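Local coordinates for sarcoplasmic calcium-binding protein (Branchiostoma lanceolatum, PDB 2SAS) that binds calcium ions through EF-hand loops and is a soluble muscle protein whose exact role is not established, though it seems more abundant in fast-contracting muscle, at residues G24-D28 with N29-D33; K94-A97 with D98-A101. All coordinates share one frame; numbering follows the deposited sequence.

Interaction 1 and interaction 2 are both local contacts within one continuous piece of chain, one at a calcium site and one away from any. At residues 24-33 the chain leaves the first EF-hand loop and enters helix 28-42, with Ser25 and Asp30 bound to the metal itself. Residues 94-101 come later and belong to the connection between helix 79-91 and helix 103-114, the latter leading into the third calcium loop. The centres of the two contacts lie 23 Å apart and their nearest atoms about 10 Å apart, so they do not touch. Helix 48-69 is a shared neighbour: Ile26 packs on its Trp62 and Leu65, Pro100 on its Arg68.

Interaction 1 of 2, residues G24-D28 with N29-D33; sequences GSIQD and NDFED. With CA (calcium ion), chain B.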
ATOM      1  N   GLY A  24     -11.720   5.882  -7.299  1.00 22.14           N
ATOM      2  CA  GLY A  24     -10.927   6.183  -8.463  1.00 21.37           C
ATOM      3  C   GLY A  24     -11.116   7.588  -8.983  1.00 22.09           C
ATOM      4  O   GLY A  24     -10.663   7.884 -10.114  1.00 22.23           O
ATOM      5  N   SER A  25     -11.804   8.393  -8.189  1.00 21.75           N
ATOM      6  CA  SER A  25     -12.110   9.787  -8.528  1.00 21.15           C
ATOM      7  C   SER A  25     -12.011  10.608  -7.211  1.00 20.30           C
ATOM      8  O   SER A  25     -12.383  10.053  -6.187  1.00 18.50           O
ATOM      9  CB  SER A  25     -13.545   9.990  -8.927  1.00 23.22           C
ATOM     10  OG  SER A  25     -14.033   9.902 -10.189  1.00 27.26           O
ATOM     11  N   ILE A  26     -11.599  11.829  -7.401  1.00 20.43           N
ATOM     12  CA  ILE A  26     -11.496  12.860  -6.400  1.00 21.14           C
ATOM     13  C   ILE A  26     -12.833  13.658  -6.612  1.00 21.68           C
ATOM     14  O   ILE A  26     -13.089  13.990  -7.773  1.00 20.58           O
ATOM     15  CB  ILE A  26     -10.325  13.884  -6.471  1.00 19.92           C
ATOM     16  CG1 ILE A  26      -8.939  13.269  -6.762  1.00 20.69           C
ATOM     17  CG2 ILE A  26     -10.237  14.645  -5.108  1.00 19.25           C
ATOM     18  CD1 ILE A  26      -8.615  11.995  -5.958  1.00 18.84           C
ATOM     19  N   GLN A  27     -13.531  13.927  -5.545  1.00 22.61           N
ATOM     20  CA  GLN A  27     -14.813  14.680  -5.621  1.00 22.92           C
ATOM     21  C   GLN A  27     -15.048  15.329  -4.269  1.00 21.59           C
ATOM     22  O   GLN A  27     -14.365  14.758  -3.394  1.00 23.49           O
ATOM     23  CB  GLN A  27     -15.971  13.672  -5.826  1.00 24.43           C
ATOM     24  CG  GLN A  27     -15.880  13.001  -7.194  1.00 24.23           C
ATOM     25  CD  GLN A  27     -17.002  11.989  -7.294  1.00 24.60           C
ATOM     26  OE1 GLN A  27     -16.752  10.779  -7.379  1.00 27.38           O
ATOM     27  NE2 GLN A  27     -18.172  12.565  -7.296  1.00 22.52           N
ATOM     28  N   ASP A  28     -15.882  16.325  -4.117  1.00 19.60           N
ATOM     29  CA  ASP A  28     -16.142  16.924  -2.805  1.00 18.70           C
ATOM     30  C   ASP A  28     -16.358  15.850  -1.740  1.00 17.17           C
ATOM     31  O   ASP A  28     -15.866  15.996  -0.627  1.00 16.33           O
ATOM     32  CB  ASP A  28     -17.312  17.922  -2.784  1.00 20.13           C
ATOM     33  CG  ASP A  28     -17.727  18.413  -1.412  1.00 23.09           C
ATOM     34  OD1 ASP A  28     -17.053  19.218  -0.734  1.00 24.61           O
ATOM     35  OD2 ASP A  28     -18.818  17.971  -0.934  1.00 22.93           O
ATOM     36  N   ASN A  29     -17.053  14.771  -2.036  1.00 16.92           N
ATOM     37  CA  ASN A  29     -17.300  13.764  -1.019  1.00 19.42           C
ATOM     38  C   ASN A  29     -16.014  13.221  -0.388  1.00 19.60           C
ATOM     39  O   ASN A  29     -16.096  12.716   0.766  1.00 21.26           O
ATOM     40  CB  ASN A  29     -18.276  12.705  -1.459  1.00 22.54           C
ATOM     41  CG  ASN A  29     -17.759  11.700  -2.471  1.00 24.18           C
ATOM     42  OD1 ASN A  29     -16.815  11.980  -3.211  1.00 26.96           O
ATOM     43  ND2 ASN A  29     -18.367  10.515  -2.487  1.00 24.64           N
ATOM     44  N   ASP A  30     -14.932  13.232  -1.099  1.00 18.17           N
ATOM     45  CA  ASP A  30     -13.625  12.746  -0.610  1.00 16.60           C
ATOM     46  C   ASP A  30     -13.202  13.734   0.522  1.00 15.52           C
ATOM     47  O   ASP A  30     -12.803  13.248   1.581  1.00 15.62           O
ATOM     48  CB  ASP A  30     -12.600  12.709  -1.730  1.00 15.35           C
ATOM     49  CG  ASP A  30     -12.853  11.542  -2.653  1.00 15.95           C
ATOM     50  OD1 ASP A  30     -13.001  10.418  -2.148  1.00 15.92           O
ATOM     51  OD2 ASP A  30     -12.935  11.801  -3.872  1.00 15.81           O
ATOM     52  N   PHE A  31     -13.346  14.991   0.233  1.00 12.43           N
ATOM     53  CA  PHE A  31     -13.058  16.080   1.171  1.00 14.19           C
ATOM     54  C   PHE A  31     -13.997  16.037   2.378  1.00 16.01           C
ATOM     55  O   PHE A  31     -13.587  16.342   3.523  1.00 15.30           O
ATOM     56  CB  PHE A  31     -13.048  17.432   0.419  1.00 13.87           C
ATOM     57  CG  PHE A  31     -11.907  17.536  -0.566  1.00 15.42           C
ATOM     58  CD1 PHE A  31     -11.940  16.884  -1.784  1.00 15.26           C
ATOM     59  CD2 PHE A  31     -10.731  18.204  -0.199  1.00 17.97           C
ATOM     60  CE1 PHE A  31     -10.868  16.906  -2.667  1.00 15.42           C
ATOM     61  CE2 PHE A  31      -9.624  18.266  -1.062  1.00 16.21           C
ATOM     62  CZ  PHE A  31      -9.724  17.619  -2.298  1.00 17.45           C
ATOM     63  N   GLU A  32     -15.267  15.676   2.214  1.00 18.36           N
ATOM     64  CA  GLU A  32     -16.206  15.560   3.344  1.00 20.14           C
ATOM     65  C   GLU A  32     -15.690  14.425   4.247  1.00 20.44           C
ATOM     66  O   GLU A  32     -15.806  14.453   5.484  1.00 19.84           O
ATOM     67  CB  GLU A  32     -17.649  15.301   2.949  1.00 23.32           C
ATOM     68  CG  GLU A  32     -18.473  16.337   2.141  1.00 26.80           C
ATOM     69  CD  GLU A  32     -19.712  15.781   1.474  1.00 29.42           C
ATOM     70  OE1 GLU A  32     -19.722  14.726   0.852  1.00 29.46           O
ATOM     71  OE2 GLU A  32     -20.762  16.461   1.593  1.00 29.90           O
ATOM     72  N   ASP A  33     -15.080  13.412   3.659  1.00 20.37           N
ATOM     73  CA  ASP A  33     -14.514  12.242   4.342  1.00 20.45           C
ATOM     74  C   ASP A  33     -13.277  12.622   5.160  1.00 20.40           C
ATOM     75  O   ASP A  33     -12.850  11.967   6.129  1.00 20.94           O
ATOM     76  CB  ASP A  33     -14.120  11.145   3.356  1.00 23.65           C
ATOM     77  CG  ASP A  33     -15.185  10.216   2.874  1.00 26.96           C
ATOM     78  OD1 ASP A  33     -16.360  10.650   2.884  1.00 29.64           O
ATOM     79  OD2 ASP A  33     -14.886   9.080   2.424  1.00 28.56           O
TER
HETATM   80 CA    CA B 186     -13.377   9.542  -4.399  1.00  9.66          CA
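In the first EF-hand, the second half of the calcium loop and the start of its exiting helix meet through Asp30, whose carboxylate grips the ion with both oxygens, OD1 and OD2 each 2.4 Å from calcium. Ser25 contributes its carbonyl O at 2.1 Å to the same ion, and Asp19, Asn21 and Asp23 complete the site. Asp30 OD2 also accepts a hydrogen bond from Gln27 N, 2.8 Å away, on its anti side and 16° out of the carboxylate plane; this bond and the metal together fix the rotation of the group. In return Asp30 N hydrogen-bonds to Gln27 O (2.8 Å), lying above the carbonyl plane. Glu32 N then hydrogen-bonds to Asp28 O (2.9 Å), four residues back, the spacing of an alpha-helix. The Asp28 and Glu32 carboxylates come close, OD2 to OE2 3.5 Å, which probably costs some repulsion. With CG1 beside the backbone N (chi1 -45°), Ile26 turns CG2 to the edge of the Phe31 ring at CE1 (3.4 Å). Ile26 bonds through its backbone to Val77, pairing strand 25-26 with 77-78, while its side chain and Phe31 pack against helices 4-18 and 48-69.

Interaction 2 of 2, residues K94-A97 with D98-A101; sequences KSVA and DLPA
Asp98 reaches back over a tight turn to Lys94: its OD2 accepts a hydrogen bond from the backbone N of Lys94 at 2.8 Å, with an N-H...O angle of 157°. The amide meets OD2 on the anti side, 17° out of the carboxylate plane, so the side chain closes a ring with the backbone of residues 94-98. Inside that ring Asp98 N hydrogen-bonds to Ser95 O at 2.9 Å, and the same carbonyl oxygen lies 3.4 Å from Asp98 CB, which makes this the compact part of the contact. The next hydrogen bond runs from Leu99 N to Val96 O (3.1 Å). Both backbone bonds join residues three apart, the spacing of a 3-10 turn, and both donors stand well above the plane of the carbonyl they use. This turn lies in the connection between helix 79-91 and helix 103-114, away from the calcium sites. Within it the apolar touch is slight, Val96 CG2 to Leu99 CD2 at 3.9 Å; Leu99 owes its burial to Trp86 of helix 79-91 and Tyr165 and Tyr166 of helix 158-170. Lys94, Ala97 and Asp98 are exposed, so the Asp98 link to Lys94 N lies at the surface. The Lys94 and Ala97 side is the loose one: the closest side-chain atom of the bent lysine, Lys94 CB, stays 4.1 Å from Asp98 OD2.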
ATOM      1  N   LYS A  94      10.238  24.170  -9.518  1.00 29.49           N
ATOM      2  CA  LYS A  94      11.554  23.954  -8.896  1.00 30.36           C
ATOM      3  C   LYS A  94      11.654  23.879  -7.392  1.00 29.87           C
ATOM      4  O   LYS A  94      12.697  23.315  -6.932  1.00 30.74           O
ATOM      5  CB  LYS A  94      12.657  24.915  -9.384  1.00 30.68           C
ATOM      6  CG  LYS A  94      13.981  24.212  -9.669  1.00 30.97           C
ATOM      7  CD  LYS A  94      15.197  25.038  -9.334  1.00 32.92           C
ATOM      8  CE  LYS A  94      16.056  24.536  -8.185  1.00 34.00           C
ATOM      9  NZ  LYS A  94      15.387  24.664  -6.857  1.00 33.57           N
ATOM     10  N   SER A  95      10.715  24.345  -6.622  1.00 30.00           N
ATOM     11  CA  SER A  95      10.741  24.257  -5.126  1.00 28.65           C
ATOM     12  C   SER A  95       9.296  24.028  -4.644  1.00 28.88           C
ATOM     13  O   SER A  95       8.401  24.145  -5.517  1.00 29.32           O
ATOM     14  CB  SER A  95      11.266  25.545  -4.524  1.00 27.78           C
ATOM     15  OG  SER A  95      10.288  26.559  -4.659  1.00 25.97           O
ATOM     16  N   VAL A  96       9.084  23.750  -3.360  1.00 28.14           N
ATOM     17  CA  VAL A  96       7.748  23.528  -2.829  1.00 28.63           C
ATOM     18  C   VAL A  96       6.909  24.784  -3.186  1.00 28.49           C
ATOM     19  O   VAL A  96       5.738  24.682  -3.569  1.00 27.70           O
ATOM     20  CB  VAL A  96       7.596  23.107  -1.382  1.00 29.65           C
ATOM     21  CG1 VAL A  96       6.880  24.144  -0.496  1.00 30.89           C
ATOM     22  CG2 VAL A  96       6.773  21.818  -1.230  1.00 30.68           C
ATOM     23  N   ALA A  97       7.574  25.902  -3.089  1.00 28.52           N
ATOM     24  CA  ALA A  97       6.956  27.202  -3.408  1.00 29.98           C
ATOM     25  C   ALA A  97       6.382  27.302  -4.814  1.00 29.68           C
ATOM     26  O   ALA A  97       5.683  28.329  -5.030  1.00 29.31           O
ATOM     27  CB  ALA A  97       7.991  28.309  -3.089  1.00 29.26           C
ATOM     28  N   ASP A  98       6.586  26.369  -5.731  1.00 30.16           N
ATOM     29  CA  ASP A  98       6.055  26.394  -7.110  1.00 30.61           C
ATOM     30  C   ASP A  98       4.798  25.526  -7.351  1.00 29.59           C
ATOM     31  O   ASP A  98       4.181  25.619  -8.427  1.00 29.25           O
ATOM     32  CB  ASP A  98       7.079  25.862  -8.154  1.00 31.05           C
ATOM     33  CG  ASP A  98       7.821  26.916  -8.920  1.00 31.03           C
ATOM     34  OD1 ASP A  98       7.245  27.978  -9.191  1.00 32.94           O
ATOM     35  OD2 ASP A  98       9.010  26.686  -9.245  1.00 30.33           O
ATOM     36  N   LEU A  99       4.536  24.592  -6.471  1.00 28.94           N
ATOM     37  CA  LEU A  99       3.432  23.641  -6.504  1.00 26.07           C
ATOM     38  C   LEU A  99       2.132  24.428  -6.581  1.00 26.51           C
ATOM     39  O   LEU A  99       2.094  25.574  -6.059  1.00 27.50           O
ATOM     40  CB  LEU A  99       3.527  22.778  -5.229  1.00 24.68           C
ATOM     41  CG  LEU A  99       3.868  21.314  -5.479  1.00 24.97           C
ATOM     42  CD1 LEU A  99       4.825  21.182  -6.663  1.00 22.26           C
ATOM     43  CD2 LEU A  99       4.513  20.746  -4.199  1.00 25.20           C
ATOM     44  N   PRO A 100       1.124  23.790  -7.142  1.00 25.02           N
ATOM     45  CA  PRO A 100      -0.160  24.488  -7.242  1.00 24.97           C
ATOM     46  C   PRO A 100      -0.632  24.701  -5.822  1.00 25.99           C
ATOM     47  O   PRO A 100      -0.406  23.870  -4.925  1.00 26.19           O
ATOM     48  CB  PRO A 100      -1.011  23.611  -8.124  1.00 25.53           C
ATOM     49  CG  PRO A 100      -0.361  22.246  -8.115  1.00 24.81           C
ATOM     50  CD  PRO A 100       1.076  22.457  -7.711  1.00 24.42           C
ATOM     51  N   ALA A 101      -1.321  25.810  -5.639  1.00 26.31           N
ATOM     52  CA  ALA A 101      -1.868  26.219  -4.378  1.00 25.37           C
ATOM     53  C   ALA A 101      -2.636  25.172  -3.610  1.00 25.22           C
ATOM     54  O   ALA A 101      -2.519  25.308  -2.364  1.00 25.95           O
ATOM     55  CB  ALA A 101      -2.753  27.460  -4.558  1.00 26.31           C
TER